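Local coordinates for F-BAR domain only protein 1 (Danio rerio, PDB 5JP2) that probably acts in an early step of clathrin-mediated endocytosis and binds a peptide of Eps15 through its mu homology domain, at residues Thr48-Ala53 with Tyr125-Leu130; Thr170-Gln175 with Ala252-Leu257; Pro66-Arg71 with Val259-Ser264; Ser76-Phe81 with Leu131-Ser136. All coordinates share one frame; numbering follows the deposited sequence.

Contact 1 (Thr48-Ala53 with Tyr125-Leu130); sequences TMSFPA and YYNVAL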
# COMPACT_ATOMS: atom_id res chain seq x y z
N THR B 48 6.62 -5.99 7.45
CA THR B 48 7.85 -6.74 7.36
C THR B 48 8.90 -6.08 8.25
O THR B 48 8.91 -4.86 8.42
CB THR B 48 8.32 -6.83 5.91
OG1 THR B 48 7.41 -7.65 5.18
CG2 THR B 48 9.67 -7.44 5.80
N MET B 49 9.76 -6.88 8.87
CA MET B 49 10.88 -6.33 9.62
C MET B 49 12.18 -6.88 9.06
O MET B 49 12.27 -8.05 8.70
CB MET B 49 10.77 -6.63 11.10
CG MET B 49 11.88 -5.99 11.89
SD MET B 49 11.69 -6.10 13.65
CE MET B 49 10.37 -4.96 13.95
N SER B 50 13.18 -6.01 8.97
CA SER B 50 14.48 -6.35 8.41
C SER B 50 15.55 -6.34 9.50
O SER B 50 15.49 -5.54 10.43
CB SER B 50 14.84 -5.37 7.29
OG SER B 50 15.97 -5.81 6.59
N PHE B 51 16.51 -7.24 9.37
CA PHE B 51 17.58 -7.41 10.34
C PHE B 51 18.94 -7.34 9.66
O PHE B 51 19.14 -7.96 8.61
CB PHE B 51 17.48 -8.75 11.08
CG PHE B 51 16.30 -8.85 11.98
CD1 PHE B 51 15.05 -9.16 11.49
CD2 PHE B 51 16.44 -8.66 13.33
CE1 PHE B 51 13.99 -9.26 12.32
CE2 PHE B 51 15.38 -8.75 14.15
CZ PHE B 51 14.14 -9.05 13.65
N PRO B 52 19.90 -6.65 10.26
CA PRO B 52 21.23 -6.58 9.64
C PRO B 52 21.94 -7.90 9.78
O PRO B 52 21.81 -8.59 10.79
CB PRO B 52 21.92 -5.47 10.44
CG PRO B 52 21.22 -5.43 11.73
CD PRO B 52 19.79 -5.82 11.46
N ALA B 53 22.68 -8.28 8.74
CA ALA B 53 23.27 -9.61 8.71
C ALA B 53 24.09 -9.88 9.96
O ALA B 53 24.07 -10.98 10.50
CB ALA B 53 24.11 -9.78 7.45
N TYR B 125 21.20 -8.12 4.65
CA TYR B 125 20.06 -8.04 5.56
C TYR B 125 19.07 -9.15 5.25
O TYR B 125 19.10 -9.75 4.17
CB TYR B 125 19.36 -6.68 5.47
CG TYR B 125 18.79 -6.38 4.12
CD1 TYR B 125 19.57 -5.84 3.13
CD2 TYR B 125 17.46 -6.64 3.84
CE1 TYR B 125 19.07 -5.56 1.90
CE2 TYR B 125 16.94 -6.36 2.60
CZ TYR B 125 17.75 -5.82 1.64
OH TYR B 125 17.25 -5.53 0.40
N TYR B 126 18.20 -9.44 6.21
CA TYR B 126 17.25 -10.53 6.12
C TYR B 126 15.88 -10.03 6.55
O TYR B 126 15.75 -9.44 7.62
CB TYR B 126 17.68 -11.71 6.98
CG TYR B 126 19.05 -12.20 6.63
CD1 TYR B 126 19.33 -12.69 5.37
CD2 TYR B 126 20.08 -12.16 7.55
CE1 TYR B 126 20.59 -13.13 5.03
CE2 TYR B 126 21.35 -12.60 7.23
CZ TYR B 126 21.60 -13.09 5.97
OH TYR B 126 22.86 -13.53 5.63
N ASN B 127 14.87 -10.27 5.72
CA ASN B 127 13.53 -9.78 5.98
C ASN B 127 12.68 -10.86 6.64
O ASN B 127 12.82 -12.04 6.34
CB ASN B 127 12.87 -9.32 4.69
CG ASN B 127 13.50 -8.08 4.14
OD1 ASN B 127 13.97 -7.23 4.89
ND2 ASN B 127 13.50 -7.95 2.83
N VAL B 128 11.82 -10.43 7.55
CA VAL B 128 10.91 -11.31 8.29
C VAL B 128 9.50 -10.74 8.25
O VAL B 128 9.30 -9.56 8.54
CB VAL B 128 11.38 -11.47 9.74
CG1 VAL B 128 10.42 -12.31 10.49
CG2 VAL B 128 12.75 -12.08 9.76
N ALA B 129 8.53 -11.59 7.97
CA ALA B 129 7.14 -11.18 7.82
C ALA B 129 6.44 -11.27 9.17
O ALA B 129 6.32 -12.34 9.74
CB ALA B 129 6.44 -12.05 6.78
N LEU B 130 6.05 -10.12 9.70
CA LEU B 130 5.40 -10.09 11.00
C LEU B 130 3.88 -10.22 10.95
O LEU B 130 3.29 -10.86 11.83
CB LEU B 130 5.78 -8.80 11.73
CG LEU B 130 7.28 -8.64 11.96
CD1 LEU B 130 7.57 -7.45 12.85
CD2 LEU B 130 7.84 -9.89 12.58

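Contact 2 (Thr170-Gln175 with Ala252-Leu257); sequences TAPATQ and ASLSGL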
# COMPACT_ATOMS: atom_id res chain seq x y z
N THR B 170 -9.65 12.87 2.94
CA THR B 170 -9.50 11.46 2.60
C THR B 170 -8.04 11.04 2.54
O THR B 170 -7.68 9.97 3.02
CB THR B 170 -10.18 11.19 1.28
OG1 THR B 170 -9.43 11.78 0.22
CG2 THR B 170 -11.55 11.78 1.29
N ALA B 171 -7.29 11.75 1.90
CA ALA B 171 -5.98 11.29 1.51
C ALA B 171 -4.95 11.48 2.62
O ALA B 171 -5.02 12.43 3.40
CB ALA B 171 -5.52 12.02 0.26
N PRO B 172 -3.97 10.59 2.67
CA PRO B 172 -2.80 10.80 3.52
C PRO B 172 -1.98 11.97 3.02
O PRO B 172 -2.17 12.47 1.91
CB PRO B 172 -2.04 9.48 3.40
CG PRO B 172 -2.36 9.01 2.05
CD PRO B 172 -3.80 9.41 1.81
N ALA B 173 -1.04 12.41 3.85
CA ALA B 173 -0.22 13.55 3.49
C ALA B 173 0.98 13.05 2.71
O ALA B 173 2.01 12.71 3.29
CB ALA B 173 0.22 14.32 4.72
N THR B 174 0.86 13.09 1.39
CA THR B 174 1.88 12.68 0.43
C THR B 174 1.27 12.77 -0.95
O THR B 174 0.06 12.93 -1.09
CB THR B 174 2.43 11.27 0.70
OG1 THR B 174 3.44 10.96 -0.26
CG2 THR B 174 1.34 10.21 0.63
N GLN B 175 2.10 12.71 -1.97
CA GLN B 175 1.62 12.72 -3.33
C GLN B 175 1.18 11.34 -3.78
O GLN B 175 1.71 10.32 -3.34
CB GLN B 175 2.72 13.23 -4.26
CG GLN B 175 3.17 14.61 -3.96
CD GLN B 175 3.79 15.24 -5.18
OE1 GLN B 175 4.63 14.63 -5.84
NE2 GLN B 175 3.37 16.45 -5.50
N ALA B 252 3.57 7.44 3.75
CA ALA B 252 2.42 7.36 4.63
C ALA B 252 1.74 6.02 4.40
O ALA B 252 1.99 5.34 3.40
CB ALA B 252 1.45 8.51 4.38
N SER B 253 0.91 5.64 5.35
CA SER B 253 0.05 4.48 5.21
C SER B 253 -1.38 4.95 4.97
O SER B 253 -1.76 6.04 5.38
CB SER B 253 0.13 3.59 6.45
OG SER B 253 -0.67 4.10 7.49
N LEU B 254 -2.15 4.15 4.25
CA LEU B 254 -3.55 4.48 4.08
C LEU B 254 -4.36 4.13 5.31
O LEU B 254 -5.24 4.89 5.71
CB LEU B 254 -4.11 3.78 2.84
CG LEU B 254 -3.38 4.13 1.56
CD1 LEU B 254 -3.84 3.28 0.40
CD2 LEU B 254 -3.58 5.60 1.27
N SER B 255 -4.08 2.99 5.93
CA SER B 255 -4.84 2.57 7.10
C SER B 255 -4.62 3.48 8.29
O SER B 255 -5.49 3.59 9.15
CB SER B 255 -4.48 1.14 7.48
OG SER B 255 -3.10 1.04 7.79
N GLY B 256 -3.47 4.11 8.37
CA GLY B 256 -3.10 4.86 9.55
C GLY B 256 -2.25 4.08 10.51
O GLY B 256 -1.69 4.67 11.44
N LEU B 257 -2.16 2.76 10.33
CA LEU B 257 -1.35 1.91 11.18
C LEU B 257 0.11 2.35 11.18
O LEU B 257 0.64 2.80 10.16
CB LEU B 257 -1.47 0.46 10.73
CG LEU B 257 -0.64 -0.62 11.42
CD1 LEU B 257 -1.38 -1.90 11.38
CD2 LEU B 257 0.69 -0.83 10.75

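Contact 3 (Pro66-Arg71 with Val259-Ser264); sequences PVLSFR and VELVGS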
# COMPACT_ATOMS: atom_id res chain seq x y z
N PRO B 66 18.49 -10.19 24.60
CA PRO B 66 17.29 -9.50 25.10
C PRO B 66 16.16 -9.48 24.09
O PRO B 66 16.36 -9.58 22.88
CB PRO B 66 17.79 -8.09 25.39
CG PRO B 66 18.97 -7.94 24.54
CD PRO B 66 19.62 -9.27 24.43
N VAL B 67 14.95 -9.29 24.62
CA VAL B 67 13.72 -9.52 23.88
C VAL B 67 13.39 -8.32 23.01
O VAL B 67 13.12 -7.23 23.51
CB VAL B 67 12.57 -9.82 24.85
CG1 VAL B 67 11.27 -9.99 24.11
CG2 VAL B 67 12.90 -11.03 25.67
N LEU B 68 13.35 -8.54 21.71
CA LEU B 68 12.90 -7.53 20.77
C LEU B 68 11.38 -7.43 20.85
O LEU B 68 10.68 -8.42 20.65
CB LEU B 68 13.36 -7.89 19.37
CG LEU B 68 12.87 -7.01 18.23
CD1 LEU B 68 13.20 -5.58 18.50
CD2 LEU B 68 13.51 -7.46 16.97
N SER B 69 10.87 -6.25 21.17
CA SER B 69 9.46 -6.04 21.41
C SER B 69 8.98 -4.83 20.62
O SER B 69 9.71 -3.86 20.49
CB SER B 69 9.20 -5.81 22.89
OG SER B 69 7.83 -5.52 23.10
N PHE B 70 7.76 -4.89 20.08
CA PHE B 70 7.24 -3.76 19.33
C PHE B 70 5.75 -3.57 19.57
O PHE B 70 5.08 -4.40 20.16
CB PHE B 70 7.54 -3.89 17.84
CG PHE B 70 6.81 -5.01 17.15
CD1 PHE B 70 5.55 -4.81 16.63
CD2 PHE B 70 7.42 -6.22 16.96
CE1 PHE B 70 4.89 -5.81 15.97
CE2 PHE B 70 6.77 -7.23 16.30
CZ PHE B 70 5.50 -7.02 15.80
N ARG B 71 5.25 -2.43 19.10
CA ARG B 71 3.89 -1.99 19.33
C ARG B 71 3.26 -1.53 18.02
O ARG B 71 3.89 -0.81 17.24
CB ARG B 71 3.89 -0.83 20.31
CG ARG B 71 2.57 -0.45 20.88
CD ARG B 71 2.66 0.90 21.59
NE ARG B 71 3.61 0.88 22.69
CZ ARG B 71 3.36 0.39 23.90
NH1 ARG B 71 2.18 -0.16 24.17
NH2 ARG B 71 4.29 0.43 24.83
N VAL B 259 4.10 1.49 13.49
CA VAL B 259 4.82 0.58 14.37
C VAL B 259 5.91 1.35 15.12
O VAL B 259 6.57 2.23 14.57
CB VAL B 259 5.41 -0.60 13.58
CG1 VAL B 259 6.42 -0.12 12.57
CG2 VAL B 259 5.99 -1.62 14.50
N GLU B 260 6.08 1.04 16.40
CA GLU B 260 7.16 1.61 17.18
C GLU B 260 7.70 0.55 18.14
O GLU B 260 6.96 -0.32 18.59
CB GLU B 260 6.72 2.85 17.96
CG GLU B 260 5.86 2.58 19.16
CD GLU B 260 5.25 3.84 19.73
OE1 GLU B 260 5.20 4.85 19.01
OE2 GLU B 260 4.84 3.83 20.91
N LEU B 261 8.99 0.62 18.42
CA LEU B 261 9.63 -0.36 19.29
C LEU B 261 9.32 -0.05 20.74
O LEU B 261 9.01 1.08 21.10
CB LEU B 261 11.13 -0.36 19.09
CG LEU B 261 11.66 -0.75 17.72
CD1 LEU B 261 13.18 -0.93 17.79
CD2 LEU B 261 11.00 -2.00 17.23
N VAL B 262 9.39 -1.07 21.58
CA VAL B 262 9.14 -0.93 23.01
C VAL B 262 10.43 -1.32 23.72
O VAL B 262 10.87 -2.47 23.63
CB VAL B 262 7.97 -1.79 23.49
CG1 VAL B 262 7.71 -1.51 24.94
CG2 VAL B 262 6.75 -1.50 22.67
N GLY B 263 11.03 -0.37 24.41
CA GLY B 263 12.31 -0.59 25.02
C GLY B 263 13.43 0.05 24.22
O GLY B 263 13.29 0.35 23.03
N SER B 264 14.54 0.29 24.90
CA SER B 264 15.67 1.00 24.33
C SER B 264 16.77 0.08 23.83
O SER B 264 17.76 0.56 23.30
CB SER B 264 16.24 1.98 25.35
OG SER B 264 16.55 1.31 26.56
O HOH W 1 12.48 -4.10 22.32

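Contact 4 (Ser76-Phe81 with Leu131-Ser136); sequences SRVDHF and LKYQAS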
# COMPACT_ATOMS: atom_id res chain seq x y z
N SER B 76 -7.07 1.56 15.20
CA SER B 76 -8.52 1.57 15.26
C SER B 76 -9.17 1.30 13.90
O SER B 76 -10.27 0.77 13.86
CB SER B 76 -9.02 2.88 15.83
OG SER B 76 -8.63 3.95 15.01
N ARG B 77 -8.51 1.67 12.81
CA ARG B 77 -9.08 1.49 11.48
C ARG B 77 -8.87 0.10 10.91
O ARG B 77 -9.37 -0.18 9.83
CB ARG B 77 -8.50 2.52 10.50
CG ARG B 77 -9.02 3.94 10.65
CD ARG B 77 -8.50 4.81 9.51
NE ARG B 77 -9.04 6.16 9.53
CZ ARG B 77 -9.08 6.95 8.46
NH1 ARG B 77 -8.63 6.52 7.29
NH2 ARG B 77 -9.59 8.17 8.56
N VAL B 78 -8.15 -0.77 11.59
CA VAL B 78 -7.86 -2.10 11.08
C VAL B 78 -8.92 -3.08 11.57
O VAL B 78 -9.25 -3.11 12.75
CB VAL B 78 -6.45 -2.56 11.47
CG1 VAL B 78 -6.19 -3.96 10.96
CG2 VAL B 78 -5.45 -1.61 10.89
N ASP B 79 -9.47 -3.84 10.64
CA ASP B 79 -10.52 -4.79 10.99
C ASP B 79 -9.97 -6.11 11.53
O ASP B 79 -10.59 -6.73 12.39
CB ASP B 79 -11.41 -5.05 9.77
CG ASP B 79 -12.14 -3.81 9.30
OD1 ASP B 79 -12.37 -2.89 10.11
OD2 ASP B 79 -12.49 -3.76 8.11
N HIS B 80 -8.81 -6.56 11.03
CA HIS B 80 -8.35 -7.91 11.32
C HIS B 80 -6.84 -8.03 11.20
O HIS B 80 -6.23 -7.44 10.31
CB HIS B 80 -9.03 -8.90 10.36
CG HIS B 80 -8.80 -10.34 10.72
ND1 HIS B 80 -8.96 -10.82 12.00
CD2 HIS B 80 -8.42 -11.40 9.96
CE1 HIS B 80 -8.70 -12.11 12.02
NE2 HIS B 80 -8.37 -12.49 10.80
N PHE B 81 -6.24 -8.83 12.08
CA PHE B 81 -4.80 -9.06 12.14
C PHE B 81 -4.48 -10.54 12.05
O PHE B 81 -5.16 -11.36 12.67
CB PHE B 81 -4.21 -8.57 13.45
CG PHE B 81 -4.38 -7.13 13.70
CD1 PHE B 81 -3.45 -6.22 13.26
CD2 PHE B 81 -5.46 -6.67 14.43
CE1 PHE B 81 -3.60 -4.87 13.51
CE2 PHE B 81 -5.62 -5.33 14.69
CZ PHE B 81 -4.69 -4.43 14.23
N LEU B 131 3.21 -9.56 10.00
CA LEU B 131 1.76 -9.40 10.12
C LEU B 131 1.11 -9.18 8.77
O LEU B 131 1.68 -8.55 7.89
CB LEU B 131 1.46 -8.23 11.04
CG LEU B 131 0.02 -7.92 11.40
CD1 LEU B 131 -0.37 -8.70 12.61
CD2 LEU B 131 -0.06 -6.45 11.67
N LYS B 132 -0.12 -9.70 8.63
CA LYS B 132 -1.04 -9.35 7.56
C LYS B 132 -2.27 -8.73 8.19
O LYS B 132 -2.64 -9.07 9.31
CB LYS B 132 -1.45 -10.56 6.73
CG LYS B 132 -0.31 -11.41 6.27
CD LYS B 132 0.67 -10.65 5.42
CE LYS B 132 1.57 -11.62 4.68
NZ LYS B 132 2.61 -10.92 3.89
N TYR B 133 -2.92 -7.81 7.49
CA TYR B 133 -4.08 -7.15 8.07
C TYR B 133 -4.96 -6.58 6.97
O TYR B 133 -4.55 -6.47 5.81
CB TYR B 133 -3.67 -6.08 9.09
CG TYR B 133 -2.81 -4.96 8.56
CD1 TYR B 133 -1.45 -5.10 8.46
CD2 TYR B 133 -3.37 -3.77 8.16
CE1 TYR B 133 -0.66 -4.09 7.98
CE2 TYR B 133 -2.60 -2.75 7.67
CZ TYR B 133 -1.23 -2.91 7.59
OH TYR B 133 -0.45 -1.90 7.11
N GLN B 134 -6.18 -6.22 7.35
CA GLN B 134 -7.24 -5.90 6.42
C GLN B 134 -8.10 -4.79 6.99
O GLN B 134 -8.35 -4.77 8.19
CB GLN B 134 -8.10 -7.13 6.16
CG GLN B 134 -8.67 -7.26 4.79
CD GLN B 134 -9.40 -8.56 4.62
OE1 GLN B 134 -9.81 -9.18 5.60
NE2 GLN B 134 -9.56 -8.99 3.38
N ALA B 135 -8.53 -3.88 6.13
CA ALA B 135 -9.45 -2.82 6.55
C ALA B 135 -10.45 -2.58 5.44
O ALA B 135 -10.07 -2.44 4.28
CB ALA B 135 -8.70 -1.53 6.88
N SER B 136 -11.73 -2.53 5.80
CA SER B 136 -12.83 -2.39 4.85
C SER B 136 -13.73 -1.26 5.28
O SER B 136 -13.93 -1.03 6.47
CB SER B 136 -13.66 -3.65 4.74
OG SER B 136 -12.89 -4.75 4.32

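Contact 1 (Thr48-Ala53 with Tyr125-Leu130)
M49 pairs with V128, and F51 with Y126, through two backbone hydrogen bonds each. M49 N to V128 O is 2.7 Å and close to straight at 173°. T48, S50 and P52 face A129, N127 and Y125 in the non-hydrogen-bonded positions. There S50 CA and Y125 CA bring their hydrogens close to the carbonyl oxygens of Y126 and F51. One side-chain hydrogen bond crosses the pairing. S50 OG stands anti to its backbone N (chi1 -170°) and donates to N127 OD1 at 3.0 Å, from slightly outside the carbonyl plane. N127 ND2, like Y125 OH, bonds an acidic side chain of the bound peptide. The two bonds to the N127 amide probably set its rotation. The two antiparallel strands belong to the long mixed sheet of the mu homology domain, and the face carrying S50, P52, Y125 and N127 lines the Eps15 peptide site. M49, F51, Y126 and V128 face the other way. There F51 CE1 lies 4.0 Å from V128 CG2. M49 CB meets L130 CD1 at 3.7 Å. Past the last strand pair, A53 CB approaches Y126 CE2 at 4.0 Å. Helix 106-119 covers F51, Y126 and V128.

Contact 2 (Thr170-Gln175 with Ala252-Leu257)
P172 lays its ring against A252 and L254. Its CB sits 3.8 Å from A252 CB. Its CG is 3.7 Å from L254 CD2, and the neighbouring CD touches the same methyl. L254 CG lies beside the backbone N (chi1 -58°), and its CD2 branch meets the proline ring. T174 adds a lighter touch, with CG2 4.1 Å from A252 CB. Its OG1, anti to the backbone N, bonds S250 O just before the second segment. No hydrogen bond joins 170-175 to 252-257, so the contact is held by van der Waals packing. The second loop instead braces itself. S253 OG accepts from G256 N at 2.9 Å, an ST motif, and donates to L257 O. S255 OG accepts from L257 N at 3.2 Å, an ST turn, and also bonds E25 OE2. The zinc ion bound by H165 and C167 is about 12 Å from the P172 side chain. The first loop links strands 157-166 and 179-184, and the second links strands 242-250 and 258-261. F275 of strand 266-283 touches P172, T174 and L254, while I27 of strand 17-31 meets L254.

Contact 3 (Pro66-Arg71 with Val259-Ser264)
F70 and L261 face each other with CA atoms 4.2 Å apart, on the side of the strand pair where F70, V259 and L68 are buried. F70 CB meets L261 CD2 at 4.0 Å. F70 CG lies between its backbone N and carbonyl carbon (chi1 67°), and CD1 reaches V259 CG2 at 3.9 Å. V19 and M268 of other strands touch L261, and the F70 ring meets that of F102. The backbones of R71 and E260 exchange two hydrogen bonds. V262 N adds a third, to S69 O at 3.0 Å, coming from 45° above the carbonyl plane. The other side is more exposed. V262 still packs there, crossing R71 at about a right angle, its CG2 3.8 Å from both R71 CB and NH2. Only the charged ends meet loosely: R71 NE to E260 OE2 is a long salt bridge of 3.7 Å, with the two planes 88° apart. R71 NH1 has its stronger partner in D101. Where the strands part, a water bonds S69 N and V262 O. The arrangement is that of an antiparallel edge strand, 258-261, bordering the four-stranded sheet 88-90, 99-104, 69-73, 258-261 of the mu homology domain.

Contact 4 (Ser76-Phe81 with Leu131-Ser136)
D79 CG and F81 CG both lie anti to their carbonyl carbons (chi1 -63° and -60°). This sets each CG beside its backbone N; from there D79 OD2 meets S136 N and the F81 ring meets L131. A classic beta bulge forms where the chain enters edge strand 80-83: D79 and H80 together face Q134. D79 N bonds Q134 O at 2.8 Å. H80 N reaches the same oxygen only weakly, at 3.4 Å, so one carbonyl serves both residues of the bulge. In return Q134 N donates to H80 O. Strand 80-83, at the margin of the long mixed sheet, begins at H80, and regular antiparallel pairing goes on with F81 opposite Y133.

The apolar contacts gather round the F81 ring. L131 CD2 meets the ring edge at CD1, 3.8 Å away and near the ring plane. V78 CG1 stands over one ring face, offset toward the rim. The same methyl touches Y133 CB at 3.8 Å, and the V78 and Y133 side chains cross at about a right angle. L72 of strand 69-73 touches both F81 and L131. The Y133 hydroxyl bonds E25 OE2, and K132 NZ forms a salt bridge with D46. H80, D79 and S136 lie on the exposed margin. There the carboxylate continues the pairing where the backbone of 76-81 has turned off: S136 N donates to D79 OD2 at 2.7 Å, approaching from 40° above the carboxylate plane.

How the contacts relate
All four contacts lie in the mu homology domain. Contacts 1 and 4 use successive parts of strand 125-137. The centres of contacts 1 and 4 are 21 Å apart. The strand pairs with strand 39-52 in contact 1 and with strand 80-83 in contact 4. Contact 3 belongs to the four-stranded sheet 88-90, 99-104, 69-73, 258-261, which packs on the larger one: F70 and L68 touch L130, F51 and M49 of contact 1. Contact 2 lies about 15 Å from contact 4, centre to centre, and meets it where L257 and S255 touch Y133. The first segments of contacts 1, 3 and 4 precede strand 125-137. Residues 252-257 lead almost directly into 259-264, which pair with early strand 69-73.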